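Local coordinates for uncharacterized protein Tfu_2867 (Thermobifida fusca, PDB 2QE6), which is uncharacterised but binds S-adenosylmethionine and is probably an S-adenosylmethionine-dependent methyltransferase, at residues R70-A73 / G74-I78; D173-D176 / R177-A181; E251-P255 / D256-P260. The protein carries 1 engineered substitution. One frame throughout, in Å; residues are numbered along the deposited sequence.

Interaction 1 of 3, residues R70-A73 / G74-I78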
loop_
_atom_site.group_PDB
_atom_site.type_symbol
_atom_site.label_atom_id
_atom_site.label_comp_id
_atom_site.label_asym_id
_atom_site.label_seq_id
_atom_site.Cartn_x
_atom_site.Cartn_y
_atom_site.Cartn_z
ATOM N N ARG A 70 -10.072 1.236 8.593
ATOM C CA ARG A 70 -11.124 1.428 9.591
ATOM C C ARG A 70 -12.477 1.681 8.920
ATOM O O ARG A 70 -13.493 1.153 9.355
ATOM C CB ARG A 70 -10.777 2.579 10.541
ATOM C CG ARG A 70 -11.781 2.763 11.673
ATOM C CD ARG A 70 -11.421 3.920 12.594
ATOM N NE ARG A 70 -11.405 5.198 11.880
ATOM C CZ ARG A 70 -10.405 6.075 11.883
ATOM N NH1 ARG A 70 -9.295 5.847 12.577
ATOM N NH2 ARG A 70 -10.528 7.200 11.188
ATOM N N PHE A 71 -12.492 2.480 7.846
ATOM C CA PHE A 71 -13.725 2.699 7.077
ATOM C C PHE A 71 -14.240 1.372 6.496
ATOM O O PHE A 71 -15.417 1.017 6.631
ATOM C CB PHE A 71 -13.501 3.728 5.949
ATOM C CG PHE A 71 -14.532 3.671 4.855
ATOM C CD1 PHE A 71 -15.772 4.243 5.022
ATOM C CD2 PHE A 71 -14.234 3.084 3.632
ATOM C CE1 PHE A 71 -16.740 4.186 3.998
ATOM C CE2 PHE A 71 -15.199 3.005 2.625
ATOM C CZ PHE A 71 -16.439 3.561 2.807
ATOM N N LEU A 72 -13.341 0.624 5.886
ATOM C CA LEU A 72 -13.700 -0.613 5.194
ATOM C C LEU A 72 -14.204 -1.686 6.129
ATOM O O LEU A 72 -15.225 -2.323 5.851
ATOM C CB LEU A 72 -12.498 -1.136 4.417
ATOM C CG LEU A 72 -12.121 -0.368 3.164
ATOM C CD1 LEU A 72 -10.745 -0.791 2.681
ATOM C CD2 LEU A 72 -13.202 -0.474 2.057
ATOM N N ALA A 73 -13.494 -1.886 7.247
ATOM C CA ALA A 73 -13.784 -3.013 8.157
ATOM C C ALA A 73 -14.963 -2.725 9.096
ATOM O O ALA A 73 -15.621 -3.650 9.600
ATOM C CB ALA A 73 -12.515 -3.378 8.952
ATOM N N GLY A 74 -15.209 -1.442 9.349
ATOM C CA GLY A 74 -16.284 -1.009 10.216
ATOM C C GLY A 74 -17.515 -0.648 9.420
ATOM O O GLY A 74 -18.398 -1.471 9.215
ATOM N N GLU A 75 -17.537 0.589 8.958
ATOM C CA GLU A 75 -18.637 1.171 8.219
ATOM C C GLU A 75 -19.034 0.405 6.949
ATOM O O GLU A 75 -20.214 0.117 6.753
ATOM C CB GLU A 75 -18.259 2.607 7.870
ATOM C CG GLU A 75 -19.398 3.479 7.386
ATOM C CD GLU A 75 -18.970 4.939 7.235
ATOM O OE1 GLU A 75 -18.056 5.389 7.996
ATOM O OE2 GLU A 75 -19.532 5.615 6.332
ATOM N N ALA A 76 -18.077 0.096 6.076
ATOM C CA ALA A 76 -18.371 -0.674 4.860
ATOM C C ALA A 76 -18.639 -2.167 5.124
ATOM O O ALA A 76 -19.116 -2.889 4.243
ATOM C CB ALA A 76 -17.246 -0.499 3.829
ATOM N N GLY A 77 -18.345 -2.642 6.335
ATOM C CA GLY A 77 -18.657 -4.012 6.718
ATOM C C GLY A 77 -17.847 -5.119 6.053
ATOM O O GLY A 77 -18.324 -6.255 5.985
ATOM N N ILE A 78 -16.623 -4.816 5.598
ATOM C CA ILE A 78 -15.800 -5.792 4.844
ATOM C C ILE A 78 -15.010 -6.666 5.826
ATOM O O ILE A 78 -14.409 -6.145 6.753
ATOM C CB ILE A 78 -14.831 -5.104 3.898
ATOM C CG1 ILE A 78 -15.566 -4.308 2.792
ATOM C CG2 ILE A 78 -13.812 -6.113 3.314
ATOM C CD1 ILE A 78 -16.390 -5.096 1.792
HETATM O O HOH W 1 -15.618 2.622 9.936
#

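Interaction 2 of 3, residues D173-D176 / R177-A181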
loop_
_atom_site.group_PDB
_atom_site.type_symbol
_atom_site.label_atom_id
_atom_site.label_comp_id
_atom_site.label_asym_id
_atom_site.label_seq_id
_atom_site.Cartn_x
_atom_site.Cartn_y
_atom_site.Cartn_z
ATOM N N ASP A 173 3.336 -0.041 -18.817
ATOM C CA ASP A 173 3.079 -1.184 -19.702
ATOM C C ASP A 173 2.351 -2.345 -19.037
ATOM O O ASP A 173 1.758 -3.151 -19.728
ATOM C CB ASP A 173 4.315 -1.638 -20.490
ATOM C CG ASP A 173 5.533 -1.848 -19.654
ATOM O OD1 ASP A 173 5.430 -2.151 -18.453
ATOM O OD2 ASP A 173 6.632 -1.711 -20.236
ATOM N N VAL A 174 2.334 -2.396 -17.710
ATOM C CA VAL A 174 1.640 -3.472 -17.019
ATOM C C VAL A 174 0.417 -3.013 -16.204
ATOM O O VAL A 174 -0.421 -3.842 -15.899
ATOM C CB VAL A 174 2.568 -4.249 -16.089
ATOM C CG1 VAL A 174 3.811 -4.707 -16.831
ATOM C CG2 VAL A 174 2.871 -3.441 -14.827
ATOM N N VAL A 175 0.305 -1.718 -15.872
ATOM C CA VAL A 175 -0.682 -1.270 -14.879
ATOM C C VAL A 175 -2.142 -1.629 -15.232
ATOM O O VAL A 175 -2.890 -2.117 -14.373
ATOM C CB VAL A 175 -0.547 0.241 -14.565
ATOM C CG1 VAL A 175 -0.948 1.119 -15.811
ATOM C CG2 VAL A 175 -1.368 0.598 -13.326
ATOM N N ASP A 176 -2.544 -1.433 -16.494
ATOM C CA ASP A 176 -3.958 -1.623 -16.873
ATOM C C ASP A 176 -4.390 -3.066 -16.648
ATOM O O ASP A 176 -5.393 -3.308 -15.989
ATOM C CB ASP A 176 -4.250 -1.209 -18.315
ATOM C CG ASP A 176 -4.202 0.306 -18.517
ATOM O OD1 ASP A 176 -4.245 1.086 -17.537
ATOM O OD2 ASP A 176 -4.114 0.737 -19.674
ATOM N N ARG A 177 -3.600 -4.009 -17.148
ATOM C CA ARG A 177 -3.904 -5.421 -17.018
ATOM C C ARG A 177 -3.814 -5.874 -15.560
ATOM O O ARG A 177 -4.626 -6.703 -15.095
ATOM C CB ARG A 177 -2.960 -6.263 -17.909
ATOM C CG ARG A 177 -2.751 -7.723 -17.433
ATOM C CD ARG A 177 -1.585 -8.454 -18.139
ATOM N NE ARG A 177 -0.236 -8.125 -17.627
ATOM C CZ ARG A 177 0.325 -8.657 -16.534
ATOM N NH1 ARG A 177 -0.326 -9.540 -15.780
ATOM N NH2 ARG A 177 1.558 -8.296 -16.188
ATOM N N VAL A 178 -2.821 -5.365 -14.831
ATOM C CA VAL A 178 -2.600 -5.831 -13.447
ATOM C C VAL A 178 -3.739 -5.378 -12.526
ATOM O O VAL A 178 -4.352 -6.204 -11.833
ATOM C CB VAL A 178 -1.189 -5.423 -12.897
ATOM C CG1 VAL A 178 -1.131 -5.581 -11.367
ATOM C CG2 VAL A 178 -0.070 -6.267 -13.599
ATOM N N VAL A 179 -4.045 -4.080 -12.522
ATOM C CA VAL A 179 -5.086 -3.581 -11.610
ATOM C C VAL A 179 -6.454 -4.102 -12.064
ATOM O O VAL A 179 -7.279 -4.455 -11.233
ATOM C CB VAL A 179 -5.076 -2.046 -11.427
ATOM C CG1 VAL A 179 -6.174 -1.608 -10.409
ATOM C CG2 VAL A 179 -3.679 -1.607 -10.931
ATOM N N GLY A 180 -6.660 -4.149 -13.380
ATOM C CA GLY A 180 -7.877 -4.737 -13.947
ATOM C C GLY A 180 -8.130 -6.179 -13.528
ATOM O O GLY A 180 -9.272 -6.568 -13.312
ATOM N N ALA A 181 -7.086 -6.996 -13.433
ATOM C CA ALA A 181 -7.270 -8.384 -12.984
ATOM C C ALA A 181 -7.819 -8.450 -11.559
ATOM O O ALA A 181 -8.649 -9.283 -11.234
ATOM C CB ALA A 181 -5.957 -9.140 -13.079
HETATM O O HOH W 2 -1.463 -3.519 -19.098
HETATM O O HOH W 3 0.069 -5.856 -19.652
#

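Interaction 3 of 3, residues E251-P255 / D256-P260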
loop_
_atom_site.group_PDB
_atom_site.type_symbol
_atom_site.label_atom_id
_atom_site.label_comp_id
_atom_site.label_asym_id
_atom_site.label_seq_id
_atom_site.Cartn_x
_atom_site.Cartn_y
_atom_site.Cartn_z
ATOM N N GLU A 251 -8.958 14.662 12.199
ATOM C CA GLU A 251 -7.942 15.556 12.749
ATOM C C GLU A 251 -8.000 16.746 11.789
ATOM O O GLU A 251 -8.209 16.553 10.591
ATOM C CB GLU A 251 -6.594 14.806 12.762
ATOM C CG GLU A 251 -5.271 15.585 12.737
ATOM C CD GLU A 251 -4.060 14.629 12.554
ATOM O OE1 GLU A 251 -3.955 13.641 13.327
ATOM O OE2 GLU A 251 -3.228 14.846 11.633
ATOM N N PRO A 252 -7.867 17.982 12.299
ATOM C CA PRO A 252 -8.220 19.094 11.407
ATOM C C PRO A 252 -7.185 19.269 10.289
ATOM O O PRO A 252 -5.977 19.050 10.508
ATOM C CB PRO A 252 -8.254 20.318 12.351
ATOM C CG PRO A 252 -8.097 19.767 13.759
ATOM C CD PRO A 252 -7.383 18.463 13.607
ATOM N N VAL A 253 -7.659 19.634 9.099
ATOM C CA VAL A 253 -6.781 19.757 7.922
ATOM C C VAL A 253 -7.409 20.689 6.885
ATOM O O VAL A 253 -8.593 20.593 6.561
ATOM C CB VAL A 253 -6.469 18.388 7.266
ATOM C CG1 VAL A 253 -7.715 17.791 6.782
ATOM C CG2 VAL A 253 -5.451 18.543 6.110
ATOM N N ASP A 254 -6.563 21.561 6.359
ATOM C CA ASP A 254 -6.944 22.663 5.506
ATOM C C ASP A 254 -6.342 22.423 4.113
ATOM O O ASP A 254 -5.117 22.410 3.944
ATOM C CB ASP A 254 -6.358 23.907 6.156
ATOM C CG ASP A 254 -6.719 25.161 5.446
ATOM O OD1 ASP A 254 -7.217 25.036 4.293
ATOM O OD2 ASP A 254 -6.483 26.258 6.062
ATOM N N PRO A 255 -7.185 22.184 3.109
ATOM C CA PRO A 255 -6.656 21.806 1.803
ATOM C C PRO A 255 -5.791 22.862 1.121
ATOM O O PRO A 255 -5.048 22.550 0.218
ATOM C CB PRO A 255 -7.933 21.492 0.987
ATOM C CG PRO A 255 -8.961 22.255 1.632
ATOM C CD PRO A 255 -8.656 22.182 3.101
ATOM N N ASP A 256 -5.888 24.100 1.559
ATOM C CA ASP A 256 -5.110 25.222 0.985
ATOM C C ASP A 256 -3.829 25.546 1.771
ATOM O O ASP A 256 -3.058 26.423 1.372
ATOM C CB ASP A 256 -5.989 26.478 0.995
ATOM C CG ASP A 256 -7.192 26.327 0.102
ATOM O OD1 ASP A 256 -6.977 26.018 -1.103
ATOM O OD2 ASP A 256 -8.327 26.474 0.625
ATOM N N ASN A 257 -3.604 24.817 2.862
ATOM C CA ASN A 257 -2.462 25.004 3.723
ATOM C C ASN A 257 -1.681 23.698 3.909
ATOM O O ASN A 257 -1.309 23.351 5.004
ATOM C CB ASN A 257 -2.920 25.552 5.083
ATOM C CG ASN A 257 -1.781 26.129 5.895
ATOM O OD1 ASN A 257 -0.840 26.671 5.327
ATOM N ND2 ASN A 257 -1.868 26.037 7.235
ATOM N N LEU A 258 -1.422 22.985 2.840
ATOM C CA LEU A 258 -0.707 21.725 2.917
ATOM C C LEU A 258 0.778 21.999 2.712
ATOM O O LEU A 258 1.165 22.890 1.944
ATOM C CB LEU A 258 -1.200 20.756 1.842
ATOM C CG LEU A 258 -2.627 20.217 1.974
ATOM C CD1 LEU A 258 -2.857 19.260 0.819
ATOM C CD2 LEU A 258 -2.868 19.507 3.319
ATOM N N SER A 259 1.602 21.237 3.417
ATOM C CA SER A 259 3.045 21.273 3.219
ATOM C C SER A 259 3.429 20.492 1.971
ATOM O O SER A 259 2.629 19.695 1.462
ATOM C CB SER A 259 3.746 20.622 4.400
ATOM O OG SER A 259 3.369 19.278 4.423
ATOM N N PRO A 260 4.671 20.692 1.473
ATOM C CA PRO A 260 5.178 19.865 0.365
ATOM C C PRO A 260 5.010 18.354 0.576
ATOM O O PRO A 260 4.553 17.646 -0.346
ATOM C CB PRO A 260 6.650 20.289 0.285
ATOM C CG PRO A 260 6.612 21.725 0.676
ATOM C CD PRO A 260 5.656 21.735 1.850
HETATM O O HOH W 4 -3.491 21.830 6.621
HETATM O O HOH W 5 -5.108 26.139 8.289
HETATM O O HOH W 6 -1.997 23.675 -0.117
#

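Interaction 1 of 3, residues R70-A73 / G74-I78
Phe71 and Glu75 meet ring edge to carboxylate: Glu75 OE2 lies in the ring plane beside Phe71 CE1, 3.9 Å away, with the carboxylate turned 77° from the ring. Phe71 CG, anti to the backbone N (chi1 161°), leans the ring toward the C-terminal end, where the extended Glu75 chain projects outward to its edge. Over one ring face, offset toward the rim, sits Ala76 CB, 4.2 Å from Phe71 CE2. Arg248 makes a cation-pi contact with the same ring and lies at a long, weak ion-pair distance from Glu75 OE2. The backbone beneath widens. Ala76 N donates almost straight to Phe71 O at 2.9 Å, a pi-type step of five residues, and Ile78 N reaches Leu72 O, also at 2.9 Å, six residues back. One water bridges Arg70 O and Glu75 N, whose own approach to Phe71 O is poorly angled. On the inner side Leu72 packs on Tyr191 and Phe193 of the sheet, while the guanidinium of Arg70 makes a salt bridge with Asp250. Gly77, with positive phi, is the first residue to leave the helical conformation. This is the glycine-terminated C-terminal end of helix 54-75, leading into strand 80-84 of the Rossmann-like methyltransferase fold.

Interaction 2 of 3, residues D173-D176 / R177-A181
Val174 and Val175 lie against Val178 and Val179 one helical turn on, and the approach to them begins at Asp173. Its carbonyl O serves two waters: one is bound by Arg177 N, though only weakly linked to Asp173, and the other lies in the plane of the Arg177 guanidinium, at its edge, 3.1 Å from NE. Val174 O accepts a bond from Val178 N at 3.0 Å, and Val174 CB stands 4.2 Å from both Val178 CG2 and Arg177 NH2. The bend of the arginine at chi3 (79°) brings one face of its guanidinium to Val178 CG2, which lies 3.6 Å above the plane and toward its rim, and NH2 makes a weak bond to Arg138 O. Val175 and Val179 run side by side, pointing the same way, with their CG2 atoms 4.0 Å apart; Val179 continues onto Leu192 and Met194. Asp176 turns from this row, its carboxylate held by Arg229 and Gln230, while its carbonyl O takes Gly180 N at 3.0 Å. On the Val178 side the helix faces Val137, which binds S-adenosylmethionine. The arrangement is the first turn of the crossover helix in a beta-alpha-beta unit, strand 160-163 to strand 191-197, of a Rossmann-like methyltransferase.

Interaction 3 of 3, residues E251-P255 / D256-P260
Asp254 grips the two residues beyond Pro255 with two different oxygens. Its backbone O accepts Asn257 N at 3.0 Å, the closing bond of a type I beta turn, and the donor stands well above the carbonyl plane. Its side-chain OD1 accepts Asp256 N at 3.2 Å, which makes an Asx turn superposed on the beta turn; here the N-H comes from above the carboxylate plane, 46° out of it. With CG anti to the backbone N (chi1 -177°), the carboxylate folds forward over the turn, where its OD2 sits 3.8 Å from Asn257 CB. Three waters add bridges. One bonds tightly to Asp254 OD2, at 2.6 Å, and weakly to Asn257 ND2; a second links Asp254 N to Asn257 O; a third links Pro255 O to Leu258 N. Asp256 brings a like charge close, its OD2 4.1 Å from Asp254 OD1, with the two carboxylate planes 81° apart. Since Asp256 to Pro260 touch a crystal neighbour, the lattice may contribute to the exact conformation. Further out the packing is modest. Leu258 CD2 touches Val253 CG2 at 3.9 Å and lies 3.7 Å from Asp254 O, so the leucine backs onto the turn. Val253 and Pro255 also rest on Leu246. The chemistry is that of a surface turn in which one aspartate supplies both direct acceptors, with three bridging waters. The N-H on Asp254 OD1 would favour the ionised carboxylate, whereas the nearby Asp256 charge may oppose it.

How the interactions relate
Following the chain, the three contacts come in series; none nests in or crosses another, and each is local. Interaction 1 ends helix 54-75 and turns the chain toward strand 80-84, the first strand in sequence, which lies inside the sheet. Interaction 2 starts helix 175-185, the crossover between the parallel neighbours 160-163 and 191-197. Interaction 3 closes a beta turn in the long connection from strand 235-243 to strand 265-271, the antiparallel pair at one side of the sheet. Interactions 1 and 3 come within about 8 Å at their nearest atoms without touching; interaction 2 is remote from both, its centre about 26 Å and 32 Å from theirs, and is the one beside the S-adenosylmethionine pocket.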